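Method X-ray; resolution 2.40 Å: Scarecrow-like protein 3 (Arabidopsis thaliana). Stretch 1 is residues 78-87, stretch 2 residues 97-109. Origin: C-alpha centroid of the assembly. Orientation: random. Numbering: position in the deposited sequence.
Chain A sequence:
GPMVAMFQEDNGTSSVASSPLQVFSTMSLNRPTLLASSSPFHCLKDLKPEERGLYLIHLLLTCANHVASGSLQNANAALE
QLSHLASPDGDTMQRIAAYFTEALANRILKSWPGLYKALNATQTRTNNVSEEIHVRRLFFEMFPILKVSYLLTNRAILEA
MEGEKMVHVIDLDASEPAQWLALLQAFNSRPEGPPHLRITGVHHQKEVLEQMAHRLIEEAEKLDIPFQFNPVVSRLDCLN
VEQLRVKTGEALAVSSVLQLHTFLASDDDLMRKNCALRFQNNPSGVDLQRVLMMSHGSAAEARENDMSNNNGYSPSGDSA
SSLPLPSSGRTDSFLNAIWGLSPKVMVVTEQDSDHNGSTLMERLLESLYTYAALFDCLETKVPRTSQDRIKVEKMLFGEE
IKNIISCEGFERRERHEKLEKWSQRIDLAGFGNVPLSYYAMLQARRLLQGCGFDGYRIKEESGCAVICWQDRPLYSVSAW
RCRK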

ATOM      1  N   ALA A  78     -17.919 -16.771  11.164  1.00101.73           N
ATOM      2  CA  ALA A  78     -16.939 -17.692  10.596  1.00104.69           C
ATOM      3  C   ALA A  78     -15.629 -16.978  10.285  1.00109.55           C
ATOM      4  O   ALA A  78     -14.547 -17.546  10.471  1.00110.89           O
ATOM      5  CB  ALA A  78     -17.507 -18.350   9.340  1.00102.31           C
ATOM      6  N   LEU A  79     -15.708 -15.730   9.816  1.00108.12           N
ATOM      7  CA  LEU A  79     -14.496 -14.969   9.530  1.00105.85           C
ATOM      8  C   LEU A  79     -13.748 -14.618  10.810  1.00106.47           C
ATOM      9  O   LEU A  79     -12.512 -14.572  10.820  1.00105.36           O
ATOM     10  CB  LEU A  79     -14.841 -13.702   8.746  1.00 95.02           C
ATOM     11  CG  LEU A  79     -15.315 -13.895   7.303  1.00101.97           C
ATOM     12  CD1 LEU A  79     -15.638 -12.555   6.658  1.00101.95           C
ATOM     13  CD2 LEU A  79     -14.271 -14.649   6.493  1.00 88.21           C
ATOM     14  N   GLU A  80     -14.480 -14.361  11.898  1.00109.20           N
ATOM     15  CA  GLU A  80     -13.841 -14.074  13.179  1.00110.72           C
ATOM     16  C   GLU A  80     -12.983 -15.247  13.638  1.00105.64           C
ATOM     17  O   GLU A  80     -11.862 -15.053  14.127  1.00106.86           O
ATOM     18  CB  GLU A  80     -14.902 -13.741  14.228  1.00111.20           C
ATOM     19  CG  GLU A  80     -14.365 -13.547  15.642  1.00128.87           C
ATOM     20  CD  GLU A  80     -14.046 -12.097  15.956  1.00141.20           C
ATOM     21  OE1 GLU A  80     -12.961 -11.831  16.514  1.00141.43           O
ATOM     22  OE2 GLU A  80     -14.884 -11.225  15.644  1.00147.29           O
ATOM     23  N   GLN A  81     -13.489 -16.472  13.484  1.00101.32           N
ATOM     24  CA  GLN A  81     -12.718 -17.650  13.866  1.00105.15           C
ATOM     25  C   GLN A  81     -11.481 -17.808  12.991  1.00105.93           C
ATOM     26  O   GLN A  81     -10.398 -18.135  13.490  1.00103.79           O
ATOM     27  CB  GLN A  81     -13.593 -18.900  13.779  1.00110.46           C
ATOM     28  CG  GLN A  81     -14.858 -18.843  14.615  1.00124.07           C
ATOM     29  CD  GLN A  81     -14.947 -19.985  15.605  1.00129.71           C
ATOM     30  OE1 GLN A  81     -13.970 -20.310  16.283  1.00136.86           O
ATOM     31  NE2 GLN A  81     -16.115 -20.607  15.690  1.00132.13           N
ATOM     32  N   LEU A  82     -11.625 -17.583  11.683  1.00106.96           N
ATOM     33  CA  LEU A  82     -10.498 -17.744  10.770  1.00 98.73           C
ATOM     34  C   LEU A  82      -9.370 -16.774  11.098  1.00101.54           C
ATOM     35  O   LEU A  82      -8.190 -17.118  10.965  1.00105.27           O
ATOM     36  CB  LEU A  82     -10.962 -17.549   9.327  1.00 97.21           C
ATOM     37  CG  LEU A  82     -11.751 -18.689   8.684  1.00 98.91           C
ATOM     38  CD1 LEU A  82     -12.604 -18.169   7.539  1.00 96.51           C
ATOM     39  CD2 LEU A  82     -10.799 -19.766   8.193  1.00 98.42           C
ATOM     40  N   SER A  83      -9.714 -15.559  11.531  1.00102.91           N
ATOM     41  CA  SER A  83      -8.697 -14.535  11.760  1.00110.44           C
ATOM     42  C   SER A  83      -7.707 -14.957  12.837  1.00110.61           C
ATOM     43  O   SER A  83      -6.496 -14.749  12.693  1.00115.91           O
ATOM     44  CB  SER A  83      -9.361 -13.212  12.135  1.00120.96           C
ATOM     45  OG  SER A  83     -10.170 -12.730  11.076  1.00130.71           O
ATOM     46  N   HIS A  84      -8.197 -15.555  13.922  1.00109.05           N
ATOM     47  CA  HIS A  84      -7.310 -15.925  15.019  1.00117.65           C
ATOM     48  C   HIS A  84      -6.479 -17.162  14.704  1.00116.26           C
ATOM     49  O   HIS A  84      -5.347 -17.279  15.189  1.00130.33           O
ATOM     50  CB  HIS A  84      -8.117 -16.144  16.299  1.00133.90           C
ATOM     51  CG  HIS A  84      -8.307 -14.901  17.111  1.00151.37           C
ATOM     52  ND1 HIS A  84      -7.412 -14.502  18.080  1.00158.61           N
ATOM     53  CD2 HIS A  84      -9.285 -13.965  17.096  1.00156.64           C
ATOM     54  CE1 HIS A  84      -7.831 -13.376  18.627  1.00160.99           C
ATOM     55  NE2 HIS A  84      -8.967 -13.028  18.049  1.00158.96           N
ATOM     56  N   LEU A  85      -7.006 -18.088  13.903  1.00102.69           N
ATOM     57  CA  LEU A  85      -6.269 -19.308  13.593  1.00107.40           C
ATOM     58  C   LEU A  85      -5.323 -19.121  12.413  1.00108.58           C
ATOM     59  O   LEU A  85      -4.163 -19.540  12.472  1.00107.69           O
ATOM     60  CB  LEU A  85      -7.240 -20.459  13.315  1.00103.74           C
ATOM     61  CG  LEU A  85      -8.110 -20.931  14.479  1.00107.97           C
ATOM     62  CD1 LEU A  85      -8.765 -22.264  14.145  1.00112.27           C
ATOM     63  CD2 LEU A  85      -7.297 -21.032  15.760  1.00 98.07           C
ATOM     64  N   ALA A  86      -5.798 -18.497  11.338  1.00103.49           N
ATOM     65  CA  ALA A  86      -4.970 -18.304  10.159  1.00 98.84           C
ATOM     66  C   ALA A  86      -3.854 -17.301  10.441  1.00 99.25           C
ATOM     67  O   ALA A  86      -3.944 -16.465  11.345  1.00104.87           O
ATOM     68  CB  ALA A  86      -5.814 -17.827   8.977  1.00 83.87           C
ATOM     69  N   SER A  87      -2.791 -17.395   9.647  1.00 89.79           N
ATOM     70  CA  SER A  87      -1.641 -16.510   9.777  1.00 92.59           C
ATOM     71  C   SER A  87      -0.755 -16.629   8.547  1.00 85.95           C
ATOM     72  O   SER A  87      -0.460 -17.746   8.104  1.00 96.50           O
ATOM     73  CB  SER A  87      -0.829 -16.837  11.031  1.00 99.66           C
ATOM     74  OG  SER A  87       0.408 -16.144  11.021  1.00104.76           O
ATOM     75  N   ALA A  97      -5.140 -20.579   4.645  1.00 83.28           N
ATOM     76  CA  ALA A  97      -6.373 -20.027   5.192  1.00 87.23           C
ATOM     77  C   ALA A  97      -6.362 -18.505   5.190  1.00 88.64           C
ATOM     78  O   ALA A  97      -7.408 -17.882   4.988  1.00 84.34           O
ATOM     79  CB  ALA A  97      -6.599 -20.554   6.608  1.00 94.00           C
ATOM     80  N   ALA A  98      -5.194 -17.889   5.394  1.00 85.02           N
ATOM     81  CA  ALA A  98      -5.131 -16.431   5.462  1.00 83.85           C
ATOM     82  C   ALA A  98      -5.535 -15.791   4.139  1.00 88.18           C
ATOM     83  O   ALA A  98      -6.279 -14.804   4.121  1.00 94.10           O
ATOM     84  CB  ALA A  98      -3.727 -15.984   5.865  1.00 83.71           C
ATOM     85  N   TYR A  99      -5.059 -16.340   3.021  1.00 82.27           N
ATOM     86  CA  TYR A  99      -5.350 -15.732   1.727  1.00 77.30           C
ATOM     87  C   TYR A  99      -6.749 -16.075   1.231  1.00 81.73           C
ATOM     88  O   TYR A  99      -7.387 -15.249   0.570  1.00 85.57           O
ATOM     89  CB  TYR A  99      -4.290 -16.149   0.707  1.00 70.22           C
ATOM     90  CG  TYR A  99      -2.915 -15.664   1.090  1.00 73.83           C
ATOM     91  CD1 TYR A  99      -2.554 -14.337   0.913  1.00 71.71           C
ATOM     92  CD2 TYR A  99      -1.984 -16.526   1.649  1.00 78.18           C
ATOM     93  CE1 TYR A  99      -1.303 -13.881   1.280  1.00 75.02           C
ATOM     94  CE2 TYR A  99      -0.731 -16.083   2.018  1.00 78.91           C
ATOM     95  CZ  TYR A  99      -0.395 -14.759   1.830  1.00 80.20           C
ATOM     96  OH  TYR A  99       0.856 -14.312   2.192  1.00 84.97           O
ATOM     97  N   PHE A 100      -7.252 -17.272   1.547  1.00 81.44           N
ATOM     98  CA  PHE A 100      -8.640 -17.580   1.220  1.00 79.00           C
ATOM     99  C   PHE A 100      -9.608 -16.834   2.127  1.00 80.78           C
ATOM    100  O   PHE A 100     -10.707 -16.475   1.693  1.00 85.06           O
ATOM    101  CB  PHE A 100      -8.884 -19.087   1.302  1.00 80.16           C
ATOM    102  CG  PHE A 100      -8.344 -19.853   0.126  1.00 78.49           C
ATOM    103  CD1 PHE A 100      -7.041 -20.318   0.126  1.00 81.01           C
ATOM    104  CD2 PHE A 100      -9.141 -20.107  -0.978  1.00 85.31           C
ATOM    105  CE1 PHE A 100      -6.541 -21.020  -0.953  1.00 93.78           C
ATOM    106  CE2 PHE A 100      -8.647 -20.809  -2.062  1.00 86.97           C
ATOM    107  CZ  PHE A 100      -7.345 -21.266  -2.048  1.00 85.63           C
ATOM    108  N   THR A 101      -9.227 -16.596   3.384  1.00 81.73           N
ATOM    109  CA  THR A 101     -10.080 -15.815   4.277  1.00 86.63           C
ATOM    110  C   THR A 101     -10.209 -14.380   3.787  1.00 91.05           C
ATOM    111  O   THR A 101     -11.318 -13.840   3.695  1.00 95.66           O
ATOM    112  CB  THR A 101      -9.532 -15.846   5.706  1.00 81.88           C
ATOM    113  OG1 THR A 101      -9.560 -17.191   6.202  1.00 82.52           O
ATOM    114  CG2 THR A 101     -10.359 -14.962   6.619  1.00 78.90           C
ATOM    115  N   GLU A 102      -9.078 -13.743   3.469  1.00 84.27           N
ATOM    116  CA  GLU A 102      -9.121 -12.387   2.930  1.00 80.79           C
ATOM    117  C   GLU A 102      -9.918 -12.339   1.634  1.00 83.49           C
ATOM    118  O   GLU A 102     -10.678 -11.391   1.395  1.00 82.84           O
ATOM    119  CB  GLU A 102      -7.701 -11.860   2.710  1.00 85.81           C
ATOM    120  CG  GLU A 102      -7.641 -10.587   1.877  1.00 94.00           C
ATOM    121  CD  GLU A 102      -6.445  -9.715   2.208  1.00113.82           C
ATOM    122  OE1 GLU A 102      -5.707 -10.050   3.157  1.00120.09           O
ATOM    123  OE2 GLU A 102      -6.246  -8.689   1.524  1.00120.96           O
ATOM    124  N   ALA A 103      -9.768 -13.361   0.791  1.00 78.14           N
ATOM    125  CA  ALA A 103     -10.525 -13.424  -0.455  1.00 76.71           C
ATOM    126  C   ALA A 103     -12.024 -13.493  -0.183  1.00 85.51           C
ATOM    127  O   ALA A 103     -12.808 -12.734  -0.765  1.00 82.29           O
ATOM    128  CB  ALA A 103     -10.069 -14.627  -1.279  1.00 71.72           C
ATOM    129  N   LEU A 104     -12.437 -14.403   0.704  1.00 86.45           N
ATOM    130  CA  LEU A 104     -13.855 -14.537   1.030  1.00 88.18           C
ATOM    131  C   LEU A 104     -14.412 -13.245   1.610  1.00 93.84           C
ATOM    132  O   LEU A 104     -15.520 -12.825   1.258  1.00 95.10           O
ATOM    133  CB  LEU A 104     -14.065 -15.693   2.007  1.00 88.28           C
ATOM    134  CG  LEU A 104     -13.995 -17.110   1.439  1.00 91.15           C
ATOM    135  CD1 LEU A 104     -14.173 -18.142   2.544  1.00 96.04           C
ATOM    136  CD2 LEU A 104     -15.050 -17.291   0.360  1.00 89.39           C
ATOM    137  N   ALA A 105     -13.657 -12.603   2.503  1.00 95.39           N
ATOM    138  CA  ALA A 105     -14.113 -11.343   3.078  1.00 90.98           C
ATOM    139  C   ALA A 105     -14.214 -10.253   2.021  1.00 95.95           C
ATOM    140  O   ALA A 105     -15.082  -9.378   2.113  1.00102.56           O
ATOM    141  CB  ALA A 105     -13.179 -10.914   4.207  1.00 89.54           C
ATOM    142  N   ASN A 106     -13.346 -10.292   1.009  1.00 95.73           N
ATOM    143  CA  ASN A 106     -13.443  -9.323  -0.078  1.00 96.38           C
ATOM    144  C   ASN A 106     -14.700  -9.552  -0.908  1.00 97.51           C
ATOM    145  O   ASN A 106     -15.328  -8.592  -1.370  1.00 96.23           O
ATOM    146  CB  ASN A 106     -12.197  -9.395  -0.960  1.00 99.89           C
ATOM    147  CG  ASN A 106     -11.463  -8.069  -1.045  1.00106.29           C
ATOM    148  OD1 ASN A 106     -10.674  -7.724  -0.166  1.00105.59           O
ATOM    149  ND2 ASN A 106     -11.718  -7.320  -2.112  1.00113.02           N
ATOM    150  N   ARG A 107     -15.087 -10.815  -1.102  1.00 91.05           N
ATOM    151  CA  ARG A 107     -16.261 -11.113  -1.917  1.00 91.93           C
ATOM    152  C   ARG A 107     -17.536 -10.595  -1.262  1.00 93.68           C
ATOM    153  O   ARG A 107     -18.359  -9.943  -1.916  1.00 90.55           O
ATOM    154  CB  ARG A 107     -16.363 -12.617  -2.170  1.00 89.27           C
ATOM    155  CG  ARG A 107     -17.518 -12.997  -3.081  1.00 82.30           C
ATOM    156  CD  ARG A 107     -17.586 -14.495  -3.314  1.00 90.14           C
ATOM    157  NE  ARG A 107     -18.612 -14.831  -4.295  1.00 95.37           N
ATOM    158  CZ  ARG A 107     -18.407 -14.866  -5.607  1.00 88.01           C
ATOM    159  NH1 ARG A 107     -17.207 -14.587  -6.100  1.00 86.13           N
ATOM    160  NH2 ARG A 107     -19.400 -15.178  -6.427  1.00 89.55           N
ATOM    161  N   ILE A 108     -17.722 -10.877   0.030  1.00 97.26           N
ATOM    162  CA  ILE A 108     -18.907 -10.386   0.720  1.00 95.65           C
ATOM    163  C   ILE A 108     -18.876  -8.875   0.868  1.00100.31           C
ATOM    164  O   ILE A 108     -19.930  -8.248   1.024  1.00113.46           O
ATOM    165  CB  ILE A 108     -19.068 -11.047   2.100  1.00101.75           C
ATOM    166  CG1 ILE A 108     -18.014 -10.526   3.070  1.00103.30           C
ATOM    167  CG2 ILE A 108     -18.950 -12.538   1.980  1.00111.04           C
ATOM    168  CD1 ILE A 108     -17.842 -11.407   4.277  1.00107.92           C
ATOM    169  N   LEU A 109     -17.689  -8.268   0.836  1.00104.49           N
ATOM    170  CA  LEU A 109     -17.614  -6.813   0.816  1.00 99.64           C
ATOM    171  C   LEU A 109     -18.190  -6.256  -0.477  1.00101.58           C
ATOM    172  O   LEU A 109     -18.781  -5.170  -0.475  1.00 95.85           O
ATOM    173  CB  LEU A 109     -16.165  -6.360   0.998  1.00 95.47           C
ATOM    174  CG  LEU A 109     -15.950  -4.889   1.351  1.00 96.30           C
ATOM    175  CD1 LEU A 109     -16.644  -4.553   2.660  1.00113.14           C
ATOM    176  CD2 LEU A 109     -14.466  -4.569   1.431  1.00 97.95           C
TER

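Two helices that run in nearly opposite directions can hold together without a single hydrogen bond between them when apolar surfaces fit closely and the polar groups among them are bonded within their own helix. The pair in Scarecrow-like protein 3 illustrates this principle well. Helix 78-85 and helix 97-109 meet with an angle of 150° between their N-to-C directions, and their axes approach to 9.7 Å. Because the helices run in opposed senses, moving forward along the first stretch means moving backward along the second, and the contacts broadly follow that order, from Ile 108 toward Ala 97 and Ala 98.

The first residue to reach across is Leu 79, which is also the one most covered by the partner stretch. With chi1 in m and chi2 in t, its side chain extends over the facing helix. Its CD1 lies 3.4 Å from CD1 of Ile 108 and 3.8 Å from CB of Ala 105, while its CD2 sits 3.9 Å from CG2 of Thr 101. One leucine thus touches residues on successive turns of the opposing helix, all through carbon, and the pairing is one of close fit among buried apolar groups. The CA-to-CB bond of Glu 80 points away.

One turn on, Leu 82 faces Thr 101, their CA atoms 6.8 Å apart. Here the nearest pair is CB of Leu 82 and OG1 of Thr 101, at 3.4 Å, a van der Waals contact. The hydroxyl sits against hydrocarbon without losing its hydrogen bond, since OG1 of Thr 101 donates to O of Ala 97 at 2.6 Å. The proton of OG1 is spent on the backbone of its own helix, and the oxygen lies against Leu 82; the methyl CG2 reaches Leu 79 and also lies near Leu 82. Ser 83, whose CA-to-CB bond points away, uses the same device, its OG donating to O of Leu 79 at 3.0 Å.

The backbones come closest where the first helix gives out. The amide N of Ala 86 still bonds to O of Leu 82 at 2.8 Å, but Ala 86 is the first residue to leave helical phi/psi. Its CA stands just 5.1 Å from the CA of Ala 98, a spacing that goes with small side chains on both sides. The CB of Ala 86 lies 3.7 Å from CB of Ala 97, 3.6 Å from N of Ala 98 and 4.2 Å from CB of Ala 98. Ser 87 closes the contact through its backbone: its C atom is 4.1 Å from CB of Ala 98, while its CA-to-CB bond points away.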